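Local coordinates for tRNA (guanine-N(1)-)-methyltransferase (Aquifex aeolicus, PDB 1OY5), which probably transfers a methyl group from S-adenosyl-L-methionine to N1 of guanosine-37 in tRNA, working as a homodimer, at residues Glu68-Ala73 with Met111-Arg116. Residues are numbered along the deposited sequence; the frame is centred on the assembly and turned at random.
Sequences EPIYEA and MIICGR
Ile70 and Ile113 meet where helix 67-81 packs on one face of the parallel sheet of this TrmD-family methyltransferase of the SPOUT clan, against strand 109-114. The two isoleucines have the same shape, with CG2 anti to the backbone N and the CG1 arm beside it (chi1 -68° and -60°). Their methyls pair reciprocally: CG2 of Ile70 touches CD1 of Ile113, and CD1 of Ile70 touches CG2 of Ile113, both at 3.8 Å. The branch of each residue thus rests on the far end of the other, the two side chains lying across one another at a slant. Leu11 of the adjoining strand 6-12 touches both isoleucines as well as Met111, extending this apolar layer, while Val86 and Ile88 of strand 85-89 also pack on Ile113. On the other face of the sheet Ile112 meets Ala146 and Val149 of helix 143-155, so the strand is sandwiched between two helices. The strand runs on into Gly115, probably part of the S-adenosyl-L-methionine site. One turn along the helix from Ile70, Ala73 turns its CB toward the strand, opposite Met111. The thioether chain of Met111 runs extended to SD and then bends (chi3 -80°), which places CE 4.1 Å from the backbone O of Ala73.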
ATOM      1  N   GLU A  68       8.282  11.483  22.525  1.00 21.99           N
ATOM      2  CA  GLU A  68       7.850  10.882  23.790  1.00 21.64           C
ATOM      3  C   GLU A  68       6.898   9.717  23.624  1.00 21.05           C
ATOM      4  O   GLU A  68       7.132   8.659  24.144  1.00 20.13           O
ATOM      5  CB  GLU A  68       7.210  11.919  24.710  1.00 21.18           C
ATOM      6  CG  GLU A  68       8.139  13.071  25.028  1.00 21.99           C
ATOM      7  CD  GLU A  68       7.928  14.266  24.129  1.00 19.83           C
ATOM      8  OE1 GLU A  68       7.620  15.345  24.643  1.00 18.03           O
ATOM      9  OE2 GLU A  68       8.057  14.103  22.912  1.00 21.02           O
ATOM     10  N   PRO A  69       5.794   9.943  22.921  1.00 21.30           N
ATOM     11  CA  PRO A  69       4.725   8.945  22.824  1.00 20.90           C
ATOM     12  C   PRO A  69       5.181   7.676  22.136  1.00 21.45           C
ATOM     13  O   PRO A  69       4.812   6.567  22.545  1.00 21.63           O
ATOM     14  CB  PRO A  69       3.635   9.672  22.032  1.00 20.46           C
ATOM     15  CG  PRO A  69       3.965  11.084  22.153  1.00 20.69           C
ATOM     16  CD  PRO A  69       5.450  11.191  22.221  1.00 20.62           C
ATOM     17  N   ILE A  70       5.982   7.826  21.094  1.00 21.95           N
ATOM     18  CA  ILE A  70       6.556   6.656  20.432  1.00 22.10           C
ATOM     19  C   ILE A  70       7.526   5.907  21.357  1.00 22.34           C
ATOM     20  O   ILE A  70       7.552   4.690  21.372  1.00 22.77           O
ATOM     21  CB  ILE A  70       7.228   7.066  19.126  1.00 21.93           C
ATOM     22  CG1 ILE A  70       6.168   7.512  18.117  1.00 18.79           C
ATOM     23  CG2 ILE A  70       8.085   5.915  18.560  1.00 21.72           C
ATOM     24  CD1 ILE A  70       6.782   8.090  16.895  1.00 18.91           C
ATOM     25  N   TYR A  71       8.333   6.627  22.123  1.00 23.25           N
ATOM     26  CA  TYR A  71       9.284   5.966  23.040  1.00 23.86           C
ATOM     27  C   TYR A  71       8.529   5.250  24.171  1.00 24.06           C
ATOM     28  O   TYR A  71       8.846   4.129  24.558  1.00 23.64           O
ATOM     29  CB  TYR A  71      10.291   6.969  23.604  1.00 23.48           C
ATOM     30  CG  TYR A  71      11.592   6.968  22.856  1.00 24.28           C
ATOM     31  CD1 TYR A  71      12.537   5.967  23.066  1.00 25.95           C
ATOM     32  CD2 TYR A  71      11.885   7.955  21.932  1.00 26.60           C
ATOM     33  CE1 TYR A  71      13.740   5.958  22.382  1.00 24.84           C
ATOM     34  CE2 TYR A  71      13.085   7.955  21.240  1.00 27.58           C
ATOM     35  CZ  TYR A  71      14.008   6.950  21.481  1.00 25.51           C
ATOM     36  OH  TYR A  71      15.184   6.952  20.797  1.00 24.34           O
ATOM     37  N   GLU A  72       7.522   5.925  24.687  1.00 24.43           N
ATOM     38  CA  GLU A  72       6.624   5.353  25.678  1.00 25.18           C
ATOM     39  C   GLU A  72       5.951   4.070  25.106  1.00 24.17           C
ATOM     40  O   GLU A  72       5.915   3.032  25.736  1.00 23.89           O
ATOM     41  CB  GLU A  72       5.554   6.396  26.008  1.00 26.02           C
ATOM     42  CG  GLU A  72       5.291   6.652  27.471  1.00 28.68           C
ATOM     43  CD  GLU A  72       6.533   6.969  28.244  1.00 31.97           C
ATOM     44  OE1 GLU A  72       6.946   8.144  28.233  1.00 32.95           O
ATOM     45  OE2 GLU A  72       7.092   6.030  28.868  1.00 37.01           O
ATOM     46  N   ALA A  73       5.419   4.147  23.899  1.00 23.06           N
ATOM     47  CA  ALA A  73       4.782   2.987  23.313  1.00 22.34           C
ATOM     48  C   ALA A  73       5.773   1.810  23.156  1.00 21.96           C
ATOM     49  O   ALA A  73       5.430   0.644  23.417  1.00 20.09           O
ATOM     50  CB  ALA A  73       4.188   3.347  21.987  1.00 21.94           C
ATOM     51  N   MET A 111       7.406  -4.286  15.487  1.00 23.27           N
ATOM     52  CA  MET A 111       6.714  -3.073  15.813  1.00 23.65           C
ATOM     53  C   MET A 111       6.908  -2.202  14.599  1.00 24.12           C
ATOM     54  O   MET A 111       8.037  -2.064  14.113  1.00 25.86           O
ATOM     55  CB  MET A 111       7.328  -2.423  17.046  1.00 23.46           C
ATOM     56  CG  MET A 111       6.986  -0.947  17.211  1.00 24.35           C
ATOM     57  SD  MET A 111       7.620  -0.196  18.696  1.00 19.63           S
ATOM     58  CE  MET A 111       6.557  -0.694  19.731  1.00 19.93           C
ATOM     59  N   ILE A 112       5.824  -1.634  14.097  1.00 23.85           N
ATOM     60  CA  ILE A 112       5.859  -0.767  12.937  1.00 23.71           C
ATOM     61  C   ILE A 112       5.370   0.597  13.357  1.00 23.49           C
ATOM     62  O   ILE A 112       4.251   0.746  13.797  1.00 22.69           O
ATOM     63  CB  ILE A 112       4.952  -1.301  11.847  1.00 23.68           C
ATOM     64  CG1 ILE A 112       5.369  -2.698  11.429  1.00 24.84           C
ATOM     65  CG2 ILE A 112       4.986  -0.383  10.656  1.00 25.60           C
ATOM     66  CD1 ILE A 112       4.338  -3.348  10.521  1.00 27.65           C
ATOM     67  N   ILE A 113       6.228   1.591  13.224  1.00 24.13           N
ATOM     68  CA  ILE A 113       5.903   2.950  13.601  1.00 24.01           C
ATOM     69  C   ILE A 113       5.355   3.613  12.350  1.00 24.83           C
ATOM     70  O   ILE A 113       6.101   3.760  11.398  1.00 23.23           O
ATOM     71  CB  ILE A 113       7.171   3.695  14.066  1.00 23.82           C
ATOM     72  CG1 ILE A 113       7.794   2.998  15.274  1.00 22.64           C
ATOM     73  CG2 ILE A 113       6.835   5.118  14.464  1.00 25.33           C
ATOM     74  CD1 ILE A 113       9.064   3.567  15.728  1.00 18.47           C
ATOM     75  N   CYS A 114       4.071   4.019  12.368  1.00 25.57           N
ATOM     76  CA  CYS A 114       3.448   4.602  11.204  1.00 27.15           C
ATOM     77  C   CYS A 114       3.720   6.096  11.148  1.00 27.57           C
ATOM     78  O   CYS A 114       3.306   6.817  11.992  1.00 28.06           O
ATOM     79  CB  CYS A 114       1.944   4.313  11.172  1.00 26.72           C
ATOM     80  SG  CYS A 114       1.497   2.574  11.036  1.00 31.71           S
ATOM     81  N   GLY A 115       4.442   6.556  10.141  1.00 29.66           N
ATOM     82  CA  GLY A 115       4.716   7.976  10.006  1.00 30.67           C
ATOM     83  C   GLY A 115       3.478   8.815   9.680  1.00 31.92           C
ATOM     84  O   GLY A 115       2.382   8.287   9.347  1.00 31.88           O
ATOM     85  N   ARG A 116       3.642  10.129   9.845  1.00 32.58           N
ATOM     86  CA  ARG A 116       2.603  11.109   9.540  1.00 33.20           C
ATOM     87  C   ARG A 116       3.204  12.484   9.395  1.00 32.57           C
ATOM     88  O   ARG A 116       4.323  12.747   9.834  1.00 32.33           O
ATOM     89  CB  ARG A 116       1.578  11.210  10.653  1.00 34.21           C
ATOM     90  CG  ARG A 116       0.983   9.920  11.133  1.00 36.75           C
ATOM     91  CD  ARG A 116      -0.102   9.346  10.225  1.00 39.60           C
ATOM     92  NE  ARG A 116      -1.080  10.311   9.749  1.00 38.15           N
ATOM     93  CZ  ARG A 116      -1.935  10.036   8.781  1.00 41.90           C
ATOM     94  NH1 ARG A 116      -1.964   8.821   8.235  1.00 43.52           N
ATOM     95  NH2 ARG A 116      -2.788  10.951   8.359  1.00 45.02           N
TER